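Local coordinates for protein transport protein SECE2 (Mycobacterium tuberculosis, PDB 3ONR) that binds calcium ions at the junctions of three subunits in a hollow spherical shell of twelve dodecin chains, and may also sequester small ligands, at the interface of chains A and B and the interface of chains A and C. Residues are numbered along the deposited sequence; one frame, centred on the assembly and turned at random. Chains: chain A/B/C, Protein transport protein SECE2.

Contact 1: the interface of chains A and B. Residues chain A 7, 61, 63; chain B 9-11, 59.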
ATOM      1  N   VAL A   7     -19.006  -4.326  -8.779  1.00 16.07           N
ATOM      2  CA  VAL A   7     -18.476  -4.195  -7.392  1.00 16.38           C
ATOM      3  C   VAL A   7     -18.700  -2.746  -6.992  1.00 19.55           C
ATOM      4  O   VAL A   7     -18.218  -1.815  -7.718  1.00 20.71           O
ATOM      5  CB  VAL A   7     -16.898  -4.425  -7.403  1.00 18.07           C
ATOM      6  CG1 VAL A   7     -16.290  -4.297  -5.935  1.00 21.28           C
ATOM      7  CG2 VAL A   7     -16.626  -5.732  -7.987  1.00 18.05           C
ATOM      8  N   GLU A  61     -17.024  -2.958   0.757  1.00 15.67           N
ATOM      9  CA  GLU A  61     -17.044  -3.301  -0.708  1.00 17.03           C
ATOM     10  C   GLU A  61     -17.926  -4.562  -0.838  1.00 17.43           C
ATOM     11  O   GLU A  61     -17.702  -5.550  -0.122  1.00 18.01           O
ATOM     12  CB  GLU A  61     -15.607  -3.592  -1.157  1.00 20.13           C
ATOM     13  CG  GLU A  61     -15.468  -3.934  -2.632  1.00 22.50           C
ATOM     14  CD  GLU A  61     -14.060  -4.401  -3.050  1.00 31.82           C
ATOM     15  OE1 GLU A  61     -13.960  -5.364  -3.818  1.00 37.63           O
ATOM     16  OE2 GLU A  61     -13.037  -3.809  -2.671  1.00 39.46           O
ATOM     17  N   SER A  63     -20.159  -7.085  -3.990  1.00 18.32           N
ATOM     18  CA  SER A  63     -20.385  -7.291  -5.431  1.00 20.02           C
ATOM     19  C   SER A  63     -21.669  -8.051  -5.672  1.00 21.64           C
ATOM     20  O   SER A  63     -22.177  -8.725  -4.766  1.00 23.68           O
ATOM     21  CB  SER A  63     -19.208  -8.014  -6.036  1.00 22.46           C
ATOM     22  OG  SER A  63     -18.965  -9.236  -5.336  1.00 25.86           O
TER
ATOM     23  N   ASP B   9     -15.914  -0.832 -11.239  1.00 15.56           N
ATOM     24  CA  ASP B   9     -15.106  -2.049 -11.060  1.00 14.83           C
ATOM     25  C   ASP B   9     -16.079  -3.223 -11.339  1.00 14.17           C
ATOM     26  O   ASP B   9     -17.266  -3.233 -10.922  1.00 12.93           O
ATOM     27  CB  ASP B   9     -14.589  -2.179  -9.605  1.00 16.40           C
ATOM     28  CG  ASP B   9     -13.445  -1.202  -9.299  1.00 25.42           C
ATOM     29  OD1 ASP B   9     -12.970  -0.499 -10.193  1.00 32.07           O
ATOM     30  OD2 ASP B   9     -13.027  -1.119  -8.122  1.00 39.81           O
ATOM     31  N   ILE B  10     -15.544  -4.226 -12.022  1.00 13.53           N
ATOM     32  CA  ILE B  10     -16.355  -5.365 -12.393  1.00 14.65           C
ATOM     33  C   ILE B  10     -15.517  -6.631 -12.187  1.00 14.66           C
ATOM     34  O   ILE B  10     -14.302  -6.576 -12.181  1.00 15.13           O
ATOM     35  CB  ILE B  10     -16.735  -5.254 -13.893  1.00 16.35           C
ATOM     36  CG1 ILE B  10     -15.485  -5.147 -14.767  1.00 14.31           C
ATOM     37  CG2 ILE B  10     -17.710  -4.044 -14.133  1.00 15.47           C
ATOM     38  CD1 ILE B  10     -15.790  -5.015 -16.291  1.00 22.58           C
ATOM     39  N   ILE B  11     -16.222  -7.733 -11.988  1.00 13.05           N
ATOM     40  CA  ILE B  11     -15.571  -9.042 -11.833  1.00 12.80           C
ATOM     41  C   ILE B  11     -16.051  -9.999 -12.918  1.00 14.55           C
ATOM     42  O   ILE B  11     -17.295 -10.099 -13.196  1.00 15.92           O
ATOM     43  CB  ILE B  11     -15.903  -9.609 -10.458  1.00 15.12           C
ATOM     44  CG1 ILE B  11     -15.232  -8.720  -9.352  1.00 12.37           C
ATOM     45  CG2 ILE B  11     -15.382 -11.129 -10.291  1.00 16.09           C
ATOM     46  CD1 ILE B  11     -15.729  -9.162  -7.916  1.00 16.38           C
ATOM     47  N   LYS B  59     -10.939  -9.000 -10.757  1.00 13.52           N
ATOM     48  CA  LYS B  59     -11.681  -7.702 -10.622  1.00 13.13           C
ATOM     49  C   LYS B  59     -10.886  -6.698 -11.456  1.00 13.07           C
ATOM     50  O   LYS B  59      -9.601  -6.594 -11.326  1.00 12.11           O
ATOM     51  CB  LYS B  59     -11.726  -7.291  -9.133  1.00 15.11           C
ATOM     52  CG  LYS B  59     -12.310  -5.896  -9.006  1.00 12.92           C
ATOM     53  CD  LYS B  59     -11.725  -5.377  -7.723  1.00 24.87           C
ATOM     54  CE  LYS B  59     -12.638  -5.417  -6.717  1.00 32.55           C
ATOM     55  NZ  LYS B  59     -11.999  -4.659  -5.485  1.00 37.38           N
TER
HETATM   56  O   HOH W   1     -18.305  -0.064  -9.745  1.00  5.54           O

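Contact 2: the interface of chains A and C. Residues chain A 18, 46, 56; chain C 18-19, 22-23, 26, 41, 58.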
ATOM      1  N   TRP A  18     -19.423   0.506  14.778  1.00 20.29           N
ATOM      2  CA  TRP A  18     -19.074   0.224  13.354  1.00 19.38           C
ATOM      3  C   TRP A  18     -19.852  -1.031  12.893  1.00 19.98           C
ATOM      4  O   TRP A  18     -20.226  -1.141  11.707  1.00 19.31           O
ATOM      5  CB  TRP A  18     -17.559   0.024  13.201  1.00 17.69           C
ATOM      6  CG  TRP A  18     -16.848   1.363  13.158  1.00 17.25           C
ATOM      7  CD1 TRP A  18     -17.047   2.364  12.244  1.00 18.05           C
ATOM      8  CD2 TRP A  18     -15.839   1.816  14.034  1.00 16.91           C
ATOM      9  NE1 TRP A  18     -16.220   3.438  12.505  1.00 18.16           N
ATOM     10  CE2 TRP A  18     -15.481   3.130  13.620  1.00 17.81           C
ATOM     11  CE3 TRP A  18     -15.224   1.268  15.192  1.00 18.28           C
ATOM     12  CZ2 TRP A  18     -14.550   3.905  14.297  1.00 18.65           C
ATOM     13  CZ3 TRP A  18     -14.256   2.075  15.864  1.00 21.11           C
ATOM     14  CH2 TRP A  18     -13.913   3.348  15.362  1.00 18.79           C
ATOM     15  N   MET A  46     -14.766   8.202  12.151  1.00 21.65           N
ATOM     16  CA  MET A  46     -15.822   8.833  12.941  1.00 24.23           C
ATOM     17  C   MET A  46     -16.003  10.286  12.519  1.00 25.79           C
ATOM     18  O   MET A  46     -15.028  11.017  12.282  1.00 25.91           O
ATOM     19  CB  MET A  46     -15.522   8.793  14.429  1.00 25.42           C
ATOM     20  CG  MET A  46     -15.383   7.401  14.949  1.00 29.70           C
ATOM     21  SD  MET A  46     -14.147   7.455  16.277  1.00 38.91           S
ATOM     22  CE  MET A  46     -15.111   8.150  17.495  1.00 27.19           C
ATOM     23  N   TYR A  56     -20.230   6.767  13.963  1.00 23.37           N
ATOM     24  CA  TYR A  56     -19.243   5.794  13.411  1.00 20.81           C
ATOM     25  C   TYR A  56     -19.570   5.510  11.947  1.00 20.11           C
ATOM     26  O   TYR A  56     -20.748   5.291  11.587  1.00 21.56           O
ATOM     27  CB  TYR A  56     -19.319   4.486  14.200  1.00 19.85           C
ATOM     28  CG  TYR A  56     -19.003   4.746  15.639  1.00 22.45           C
ATOM     29  CD1 TYR A  56     -20.030   5.030  16.568  1.00 26.00           C
ATOM     30  CD2 TYR A  56     -17.664   4.752  16.066  1.00 19.16           C
ATOM     31  CE1 TYR A  56     -19.744   5.325  17.933  1.00 27.98           C
ATOM     32  CE2 TYR A  56     -17.375   5.029  17.455  1.00 23.56           C
ATOM     33  CZ  TYR A  56     -18.426   5.315  18.331  1.00 26.31           C
ATOM     34  OH  TYR A  56     -18.123   5.659  19.654  1.00 26.17           O
TER
ATOM     35  N   TRP C  18     -13.353  -1.195  20.526  1.00 21.69           N
ATOM     36  CA  TRP C  18     -12.638  -0.261  19.715  1.00 21.91           C
ATOM     37  C   TRP C  18     -13.420   1.073  19.639  1.00 21.14           C
ATOM     38  O   TRP C  18     -12.817   2.162  19.568  1.00 22.31           O
ATOM     39  CB  TRP C  18     -12.357  -0.841  18.293  1.00 20.75           C
ATOM     40  CG  TRP C  18     -11.161  -1.745  18.305  1.00 21.37           C
ATOM     41  CD1 TRP C  18      -9.888  -1.418  18.708  1.00 21.41           C
ATOM     42  CD2 TRP C  18     -11.139  -3.135  17.977  1.00 22.98           C
ATOM     43  NE1 TRP C  18      -9.073  -2.545  18.618  1.00 21.55           N
ATOM     44  CE2 TRP C  18      -9.822  -3.589  18.135  1.00 20.09           C
ATOM     45  CE3 TRP C  18     -12.098  -4.020  17.413  1.00 23.99           C
ATOM     46  CZ2 TRP C  18      -9.442  -4.937  17.860  1.00 21.56           C
ATOM     47  CZ3 TRP C  18     -11.725  -5.354  17.173  1.00 23.43           C
ATOM     48  CH2 TRP C  18     -10.423  -5.784  17.371  1.00 20.61           C
ATOM     49  N   GLU C  19     -14.743   1.018  19.638  1.00 21.13           N
ATOM     50  CA  GLU C  19     -15.530   2.295  19.578  1.00 22.65           C
ATOM     51  C   GLU C  19     -15.322   3.168  20.809  1.00 23.74           C
ATOM     52  O   GLU C  19     -15.199   4.421  20.745  1.00 24.09           O
ATOM     53  CB  GLU C  19     -17.007   1.990  19.536  1.00 24.92           C
ATOM     54  CG  GLU C  19     -17.507   1.523  18.139  1.00 22.94           C
ATOM     55  CD  GLU C  19     -17.291   0.086  17.884  1.00 24.49           C
ATOM     56  OE1 GLU C  19     -16.848  -0.633  18.776  1.00 26.45           O
ATOM     57  OE2 GLU C  19     -17.632  -0.367  16.769  1.00 23.23           O
ATOM     58  N   ALA C  22     -11.856   4.601  20.820  1.00 23.01           N
ATOM     59  CA  ALA C  22     -11.832   5.695  19.831  1.00 21.82           C
ATOM     60  C   ALA C  22     -12.529   6.932  20.415  1.00 24.56           C
ATOM     61  O   ALA C  22     -12.014   8.062  20.292  1.00 24.17           O
ATOM     62  CB  ALA C  22     -12.548   5.212  18.503  1.00 22.93           C
ATOM     63  N   ALA C  23     -13.707   6.720  21.011  1.00 23.65           N
ATOM     64  CA  ALA C  23     -14.485   7.817  21.586  1.00 28.31           C
ATOM     65  C   ALA C  23     -13.697   8.580  22.676  1.00 29.54           C
ATOM     66  O   ALA C  23     -13.696   9.838  22.777  1.00 30.71           O
ATOM     67  CB  ALA C  23     -15.776   7.311  22.188  1.00 29.31           C
ATOM     68  N   VAL C  26     -10.950  10.598  21.177  1.00 28.95           N
ATOM     69  CA  VAL C  26     -11.546  11.767  20.548  1.00 30.03           C
ATOM     70  C   VAL C  26     -11.956  12.831  21.554  1.00 32.03           C
ATOM     71  O   VAL C  26     -11.622  14.005  21.373  1.00 31.90           O
ATOM     72  CB  VAL C  26     -12.722  11.375  19.642  1.00 31.31           C
ATOM     73  CG1 VAL C  26     -13.580  12.604  19.291  1.00 32.52           C
ATOM     74  CG2 VAL C  26     -12.184  10.715  18.380  1.00 27.01           C
ATOM     75  N   VAL C  41      -9.703   6.007  11.231  1.00 18.05           N
ATOM     76  CA  VAL C  41      -9.018   4.881  11.840  1.00 17.21           C
ATOM     77  C   VAL C  41      -7.812   4.496  10.983  1.00 16.31           C
ATOM     78  O   VAL C  41      -7.913   4.152   9.772  1.00 19.59           O
ATOM     79  CB  VAL C  41     -10.013   3.661  12.015  1.00 17.17           C
ATOM     80  CG1 VAL C  41      -9.234   2.377  12.573  1.00 17.23           C
ATOM     81  CG2 VAL C  41     -11.138   4.084  12.976  1.00 16.23           C
ATOM     82  N   ILE C  58      -6.731   1.491  19.423  1.00 20.16           N
ATOM     83  CA  ILE C  58      -7.092   2.017  18.115  1.00 18.62           C
ATOM     84  C   ILE C  58      -6.272   3.296  17.857  1.00 20.80           C
ATOM     85  O   ILE C  58      -6.173   4.153  18.763  1.00 20.48           O
ATOM     86  CB  ILE C  58      -8.601   2.223  17.975  1.00 19.15           C
ATOM     87  CG1 ILE C  58      -8.879   2.501  16.501  1.00 18.02           C
ATOM     88  CG2 ILE C  58      -9.150   3.293  18.977  1.00 22.15           C
ATOM     89  CD1 ILE C  58     -10.402   2.469  16.239  1.00 19.62           C
TER

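Contact 1: the interface of chains A and B
Where A:Val7 meets B:Asp9, two first strands (residues 4-14) of the dodecin fold, one from each subunit, form an antiparallel beta bridge between chains. The amide N of A:Val7 donates to the carbonyl O of B:Asp9 at 3.0 Å. The other polar end of A:Val7 is served by a water, which lies 2.7 Å from its carbonyl O and also bonds to the amide N of B:Asp9; the pairing is thus partly direct and partly wetted.

B:Lys59, on strand 54-65, shows how a long side chain can serve both the apolar and the charged half of such a joint. From CB, CG lies anti to the backbone N (chi1 173°), sending the chain toward A:Val7. A bend about the CG-CD bond (chi3 -103°) brings CE of B:Lys59 to 3.9 Å from CG1 of A:Val7, the two side chains crossing at about a right angle. NZ ends in a salt bridge to the carboxylate of A:Glu61, whose extended side chain comes from the opposite direction. NZ of B:Lys59 meets OE1 of A:Glu61 at 2.7 Å, from above the carboxylate plane (37° out of it). NZ of B:Lys59 is also 3.1 Å from OE2 of A:Glu61, a second hydrogen bond, so it spans both oxygens. The other methyl of A:Val7, CG2, packs 3.5 Å from CD1 of B:Ile11, and that same CD1 also touches the CB of A:Ser63.

Contact 2: the interface of chains A and C
This is a subunit interface of the dodecin shell in which the helix start and strands of chain A pack on the helix and strands of chain C, helping to build the homododecamer. C:Glu19 is a calcium-binding residue whose ion is shared between neighbouring subunits, so the contact probably also sets the position of a metal ligand.

Its carboxylate caps the first turn of the partner helix (residues 18-32). OE2 of C:Glu19 accepts the backbone N-H of A:Trp18 at 2.8 Å, nearly straight at the hydrogen (161°), on the anti side of the carboxylate and a little out of its plane. The helix start would be expected to favour a negative group here. A bend at chi2 (83°) turns the carboxylate toward that N-H, while the aliphatic part of the side chain stays against A:Tyr56. CG of C:Glu19 lies over one face of the A:Tyr56 ring, 3.9 Å from its centroid and toward the rim, in a CH-pi contact. The phenol hydroxyl makes a weak hydrogen bond to the backbone O of C:Glu19.

The indole and the carboxylate pass each other running in opposite directions, their planes 38° apart, with CE3 of A:Trp18 3.6 Å from CD of C:Glu19. Within chain A, CD2 of A:Tyr56 rests on one face of the indole, which may limit the ring's rotation. The indole's six-membered ring points into chain C: CH2 of A:Trp18 lies 3.7 Å from CD1 of C:Ile58, and CZ2 of A:Trp18 lies 3.7 Å from CG2 of C:Val41. Further along the helix of chain C, SD of A:Met46, from strand 38-48, packs 3.5 Å from CB of C:Ala22, and its methyl CE reaches CG2 of C:Val26.

The centres of the C-alpha atoms of contact 1 and contact 2 lie about 28 Å apart, and chain A reaches across that distance to join two different neighbours. Strand 54-65 takes part in both: A:Glu61 and A:Ser63 serve contact 1, while A:Tyr56, nearer the start of the same strand, serves contact 2. Contact 1 joins strands to strands, whereas contact 2 sets chain A against a partner's helix as well as its strands. Since every copy repeats both surfaces, a chain also offers the complementary faces seen here on B and C, which suggests how one small fold can propagate into a twelve-subunit shell.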